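Local coordinates for surface-associated protein CshB (Streptococcus gordonii, PDB 6YZG) that mediates bacterial adhesion as a cell-wall-attached streptococcal surface adhesin, probably by binding host fibronectin, represented here by its second non-repetitive domain, at the interface of chains A and B. Sequence-based numbering; all coordinates share one arbitrary frame. Chains: chain A/B, Surface-associated protein CshB.

Contact 1: the interface of chains A and B. Residues chain A 144-145, 147, 168-169, 171, 230-233; chain B 233-236.
An intermolecular antiparallel beta-sheet pairing joins strand 164-170 of chain A to the start of strand 234-241 of chain B. A:Trp169 N donates to B:Val235 O at 2.8 Å and nearly straight, 173° at the hydrogen, while B:Val235 N returns a bond to A:Trp169 O at 2.9 Å; both donors lie in the plane of the accepting carbonyl. The ladder runs on one step further, where A:Met171, itself poorly ordered, donates its N to B:Arg233 O at 2.9 Å. Side chains add to the pairing. B:Thr234 carries OG1 in the crowded position between its backbone N and carbonyl carbon (chi1 71°), and this hydroxyl bonds A:Glu168 OE2 at 3.2 Å, reaching the carboxylate from above its plane; the A:Glu168 chain, extended beyond CG, crosses B:Thr234 obliquely. On the other side of the strand, the CG1 methyl of B:Val235 packs on the A:Asp144 carbonyl oxygen. A water extends the pairing, linking A:Asp144 N to B:Pro236 O. B:Arg233, bent at chi2 (-56°), crosses A:Asp147 at about a right angle, its NE 3.1 Å from A:Asp147 OD2 in a salt bridge whose hydrogen bond is weak. The A:Arg233 and B:Arg233 side chains, both poorly ordered, also cross at about a right angle, and each lays its CG over the other's guanidinium, offset toward the rim, 3.6 Å from A:Arg233 CG to B:Arg233 CZ. The nearby carboxylate may offset the repulsion between these like charges. The site thus lies where the strand of one copy enters the sheet edge of the other, beside loop 230-233 of chain A, which runs into that chain's own strand 234-241.

Contact 2: the interface of chains A and B. Residues chain A 286-291; chain B 213-216.
A:Asn289 extends its side chain with CG anti to the backbone N (chi1 -172°), and B:Thr215 holds OG1 between its backbone N and carbonyl carbon (chi1 73°), so that the hydroxyl turns toward the A:Asn289 main chain. There A:Asn289 O is gripped by two donors from one residue: B:Thr215 OG1 at 2.8 Å, in the carbonyl plane and on a lone pair, and B:Thr215 N at 2.9 Å, also in that plane. The backbone N of A:Asn289 donates to B:Pro213 O at 3.0 Å, from above the carbonyl plane although 168° at the hydrogen. Together these bonds bracket B:Asp214 in a short parallel beta bridge. The A:Asn289 amide packs on B:Val216, with ND2 lying 3.6 Å from the CG2 methyl of B:Val216, whose side chain crosses it obliquely. The poorly ordered A:Pro291 brings CD to 3.7 Å from B:Val216 CG2. At the opposite end, the ring of B:Pro213 places CB against the carbonyl oxygens of A:Ser286 and A:Val287. Within chain B, B:Asp214, its CG anti to the backbone N, accepts B:Val216 N on OD1 at 3.1 Å from above the carboxylate plane, a bond that probably steadies the turn presenting B:Thr215 and B:Val216. The contact ties the C-terminal segment of one copy to a loop of the other and probably helps to hold the crystallised dimer together.

Contact 1: the interface of chains A and B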
loop_
_atom_site.group_PDB
_atom_site.type_symbol
_atom_site.label_atom_id
_atom_site.label_comp_id
_atom_site.label_asym_id
_atom_site.label_seq_id
_atom_site.Cartn_x
_atom_site.Cartn_y
_atom_site.Cartn_z
ATOM N N ASP A 144 -3.043 12.545 -6.774
ATOM C CA ASP A 144 -3.804 11.928 -5.676
ATOM C C ASP A 144 -2.868 11.857 -4.488
ATOM O O ASP A 144 -1.854 11.188 -4.603
ATOM C CB ASP A 144 -4.300 10.527 -6.053
ATOM C CG ASP A 144 -5.136 9.809 -5.010
ATOM O OD1 ASP A 144 -5.341 10.310 -3.915
ATOM O OD2 ASP A 144 -5.600 8.697 -5.357
ATOM N N GLY A 145 -3.257 12.467 -3.391
ATOM C CA GLY A 145 -2.385 12.474 -2.194
ATOM C C GLY A 145 -2.380 11.137 -1.477
ATOM O O GLY A 145 -1.524 10.972 -0.568
ATOM N N ASP A 147 -2.540 6.727 -1.230
ATOM C CA ASP A 147 -2.155 5.487 -1.931
ATOM C C ASP A 147 -3.418 4.849 -2.522
ATOM O O ASP A 147 -4.494 5.063 -2.035
ATOM C CB ASP A 147 -1.477 4.483 -0.997
ATOM C CG ASP A 147 -0.363 3.714 -1.705
ATOM O OD1 ASP A 147 -0.347 3.687 -2.927
ATOM O OD2 ASP A 147 0.535 3.222 -1.032
ATOM N N GLU A 168 7.681 12.534 -9.491
ATOM C CA GLU A 168 7.104 11.936 -8.278
ATOM C C GLU A 168 7.233 12.945 -7.156
ATOM O O GLU A 168 8.289 13.523 -7.017
ATOM C CB GLU A 168 7.909 10.704 -7.880
ATOM C CG GLU A 168 7.819 9.523 -8.797
ATOM C CD GLU A 168 8.953 8.537 -8.502
ATOM O OE1 GLU A 168 9.575 7.981 -9.460
ATOM O OE2 GLU A 168 9.256 8.365 -7.297
ATOM N N TRP A 169 6.183 13.084 -6.368
ATOM C CA TRP A 169 6.164 13.895 -5.144
ATOM C C TRP A 169 6.259 12.947 -3.939
ATOM O O TRP A 169 5.476 12.015 -3.845
ATOM C CB TRP A 169 4.912 14.769 -5.100
ATOM C CG TRP A 169 4.878 15.691 -3.928
ATOM C CD1 TRP A 169 4.237 15.485 -2.740
ATOM C CD2 TRP A 169 5.501 16.975 -3.838
ATOM N NE1 TRP A 169 4.403 16.573 -1.917
ATOM C CE2 TRP A 169 5.198 17.489 -2.553
ATOM C CE3 TRP A 169 6.231 17.757 -4.741
ATOM C CZ2 TRP A 169 5.633 18.746 -2.152
ATOM C CZ3 TRP A 169 6.674 18.998 -4.332
ATOM C CH2 TRP A 169 6.386 19.468 -3.051
ATOM N N MET A 171 6.089 11.646 -0.226
ATOM C CA MET A 171 5.192 11.699 0.955
ATOM C C MET A 171 5.889 11.007 2.135
ATOM O O MET A 171 6.902 11.519 2.570
ATOM C CB MET A 171 3.887 10.969 0.651
ATOM C CG MET A 171 3.070 11.640 -0.421
ATOM S SD MET A 171 2.440 13.248 0.070
ATOM C CE MET A 171 0.812 13.118 -0.649
ATOM N N SER A 230 1.051 4.083 -7.635
ATOM C CA SER A 230 2.525 4.285 -7.543
ATOM C C SER A 230 3.169 2.897 -7.436
ATOM O O SER A 230 2.483 2.038 -6.838
ATOM C CB SER A 230 2.931 5.163 -6.373
ATOM O OG SER A 230 4.336 5.049 -6.160
ATOM N N ASN A 231 4.346 2.710 -8.070
ATOM C CA ASN A 231 4.992 1.392 -8.334
ATOM C C ASN A 231 6.323 1.266 -7.571
ATOM O O ASN A 231 6.961 0.190 -7.685
ATOM C CB ASN A 231 5.167 1.131 -9.848
ATOM C CG ASN A 231 6.342 1.830 -10.508
ATOM O OD1 ASN A 231 6.963 2.708 -9.921
ATOM N ND2 ASN A 231 6.633 1.487 -11.759
ATOM N N GLU A 232 6.756 2.298 -6.842
ATOM C CA GLU A 232 8.064 2.229 -6.142
ATOM C C GLU A 232 7.805 2.081 -4.642
ATOM O O GLU A 232 7.295 3.038 -4.022
ATOM C CB GLU A 232 8.994 3.388 -6.507
ATOM C CG GLU A 232 8.472 4.780 -6.206
ATOM C CD GLU A 232 9.538 5.828 -6.477
ATOM O OE1 GLU A 232 9.739 6.717 -5.621
ATOM O OE2 GLU A 232 10.190 5.730 -7.541
ATOM N N ARG A 233 8.127 0.902 -4.107
ATOM C CA ARG A 233 8.114 0.616 -2.654
ATOM C C ARG A 233 9.512 0.178 -2.198
ATOM O O ARG A 233 10.344 -0.315 -3.051
ATOM C CB ARG A 233 7.087 -0.462 -2.300
ATOM C CG ARG A 233 5.876 0.056 -1.536
ATOM C CD ARG A 233 6.122 0.823 -0.229
ATOM N NE ARG A 233 4.830 1.287 0.288
ATOM C CZ ARG A 233 4.624 2.116 1.321
ATOM N NH1 ARG A 233 3.385 2.439 1.661
ATOM N NH2 ARG A 233 5.630 2.636 2.005
ATOM N N ARG B 233 6.302 6.602 0.651
ATOM C CA ARG B 233 5.547 6.489 -0.618
ATOM C C ARG B 233 5.747 7.758 -1.457
ATOM O O ARG B 233 6.090 8.861 -0.885
ATOM C CB ARG B 233 4.056 6.257 -0.368
ATOM C CG ARG B 233 3.572 4.858 -0.727
ATOM C CD ARG B 233 3.826 4.351 -2.153
ATOM N NE ARG B 233 3.349 2.966 -2.247
ATOM C CZ ARG B 233 3.522 2.120 -3.272
ATOM N NH1 ARG B 233 3.025 0.894 -3.196
ATOM N NH2 ARG B 233 4.192 2.472 -4.357
ATOM N N THR B 234 5.521 7.600 -2.762
ATOM C CA THR B 234 5.482 8.755 -3.677
ATOM C C THR B 234 4.194 8.703 -4.470
ATOM O O THR B 234 3.535 7.673 -4.575
ATOM C CB THR B 234 6.705 8.865 -4.590
ATOM O OG1 THR B 234 6.637 7.814 -5.546
ATOM C CG2 THR B 234 8.001 8.874 -3.806
ATOM N N VAL B 235 3.879 9.871 -5.025
ATOM C CA VAL B 235 2.664 10.044 -5.861
ATOM C C VAL B 235 3.110 10.682 -7.171
ATOM O O VAL B 235 3.945 11.580 -7.177
ATOM C CB VAL B 235 1.563 10.851 -5.162
ATOM C CG1 VAL B 235 1.158 10.181 -3.856
ATOM C CG2 VAL B 235 1.846 12.300 -4.947
ATOM N N PRO B 236 2.542 10.176 -8.258
ATOM C CA PRO B 236 2.857 10.737 -9.568
ATOM C C PRO B 236 2.125 12.074 -9.736
ATOM O O PRO B 236 0.991 12.243 -9.334
ATOM C CB PRO B 236 2.341 9.736 -10.560
ATOM C CG PRO B 236 1.303 8.950 -9.823
ATOM C CD PRO B 236 1.777 8.927 -8.398
HETATM O O HOH W 1 -1.314 10.922 -8.462
#

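Contact 2: the interface of chains A and B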
loop_
_atom_site.group_PDB
_atom_site.type_symbol
_atom_site.label_atom_id
_atom_site.label_comp_id
_atom_site.label_asym_id
_atom_site.label_seq_id
_atom_site.Cartn_x
_atom_site.Cartn_y
_atom_site.Cartn_z
ATOM N N SER A 286 11.464 -7.556 22.789
ATOM C CA SER A 286 11.675 -6.115 22.769
ATOM C C SER A 286 11.191 -5.469 24.071
ATOM O O SER A 286 10.185 -5.909 24.661
ATOM C CB SER A 286 10.923 -5.524 21.597
ATOM O OG SER A 286 11.031 -6.323 20.404
ATOM N N VAL A 287 11.869 -4.416 24.515
ATOM C CA VAL A 287 11.377 -3.644 25.682
ATOM C C VAL A 287 10.011 -3.030 25.383
ATOM O O VAL A 287 9.707 -2.678 24.255
ATOM C CB VAL A 287 12.404 -2.556 26.054
ATOM C CG1 VAL A 287 12.530 -1.596 24.929
ATOM C CG2 VAL A 287 12.031 -1.852 27.336
ATOM N N THR A 288 9.181 -2.903 26.423
ATOM C CA THR A 288 7.954 -2.112 26.347
ATOM C C THR A 288 8.283 -0.618 26.302
ATOM O O THR A 288 8.911 -0.131 27.270
ATOM C CB THR A 288 7.037 -2.539 27.495
ATOM O OG1 THR A 288 6.723 -3.933 27.335
ATOM C CG2 THR A 288 5.804 -1.670 27.490
ATOM N N ASN A 289 8.002 0.045 25.199
ATOM C CA ASN A 289 8.334 1.482 25.013
ATOM C C ASN A 289 7.152 2.090 24.265
ATOM O O ASN A 289 7.014 1.859 23.103
ATOM C CB ASN A 289 9.697 1.689 24.327
ATOM C CG ASN A 289 10.183 3.131 24.268
ATOM O OD1 ASN A 289 9.498 4.007 24.715
ATOM N ND2 ASN A 289 11.346 3.369 23.679
ATOM N N ASP A 290 6.333 2.849 24.973
ATOM C CA ASP A 290 5.169 3.508 24.334
ATOM C C ASP A 290 5.084 4.958 24.812
ATOM O O ASP A 290 4.402 5.188 25.749
ATOM C CB ASP A 290 3.907 2.695 24.548
ATOM C CG ASP A 290 2.692 3.342 23.912
ATOM O OD1 ASP A 290 2.814 4.466 23.406
ATOM O OD2 ASP A 290 1.682 2.700 23.898
ATOM N N PRO A 291 5.782 5.904 24.160
ATOM C CA PRO A 291 5.846 7.318 24.562
ATOM C C PRO A 291 4.504 8.068 24.579
ATOM O O PRO A 291 4.393 9.052 25.262
ATOM C CB PRO A 291 6.871 7.929 23.598
ATOM C CG PRO A 291 6.893 6.990 22.426
ATOM C CD PRO A 291 6.605 5.626 22.999
ATOM N N PRO B 213 6.183 -4.748 21.437
ATOM C CA PRO B 213 6.169 -3.970 22.693
ATOM C C PRO B 213 6.868 -2.627 22.543
ATOM O O PRO B 213 6.587 -1.695 23.265
ATOM C CB PRO B 213 7.021 -4.858 23.625
ATOM C CG PRO B 213 6.891 -6.217 23.127
ATOM C CD PRO B 213 6.794 -6.066 21.626
ATOM N N ASP B 214 7.775 -2.516 21.571
ATOM C CA ASP B 214 8.626 -1.332 21.309
ATOM C C ASP B 214 7.980 -0.549 20.186
ATOM O O ASP B 214 8.241 -0.779 19.007
ATOM C CB ASP B 214 10.048 -1.785 20.997
ATOM C CG ASP B 214 10.949 -0.662 20.609
ATOM O OD1 ASP B 214 10.538 0.534 20.639
ATOM O OD2 ASP B 214 12.038 -1.001 20.112
ATOM N N THR B 215 7.135 0.421 20.562
ATOM C CA THR B 215 6.416 1.245 19.546
ATOM C C THR B 215 7.315 2.263 18.858
ATOM O O THR B 215 6.913 2.820 17.805
ATOM C CB THR B 215 5.210 1.978 20.157
ATOM O OG1 THR B 215 5.671 3.046 20.984
ATOM C CG2 THR B 215 4.345 1.032 20.915
ATOM N N VAL B 216 8.562 2.441 19.309
ATOM C CA VAL B 216 9.467 3.450 18.742
ATOM C C VAL B 216 10.297 2.867 17.620
ATOM O O VAL B 216 10.384 3.432 16.554
ATOM C CB VAL B 216 10.356 4.079 19.819
ATOM C CG1 VAL B 216 11.384 5.039 19.234
ATOM C CG2 VAL B 216 9.481 4.709 20.870
#

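The C-alpha centres of contact 1 and contact 2 lie about 29 Å apart, and they share no residues. Contact 1 joins a strand edge of chain A to a strand of chain B close to the two-fold axis, whereas contact 2 lies toward the periphery, where the C-terminal segment of chain A reaches a loop of chain B. Symmetry repeats both with the chains exchanged, so each copy both lends and receives an extended segment. Both include main-chain pairing, antiparallel in contact 1 and parallel in contact 2. Such reciprocal exchange suggests an intertwined dimer, although the structure alone does not show whether it forms on the cell.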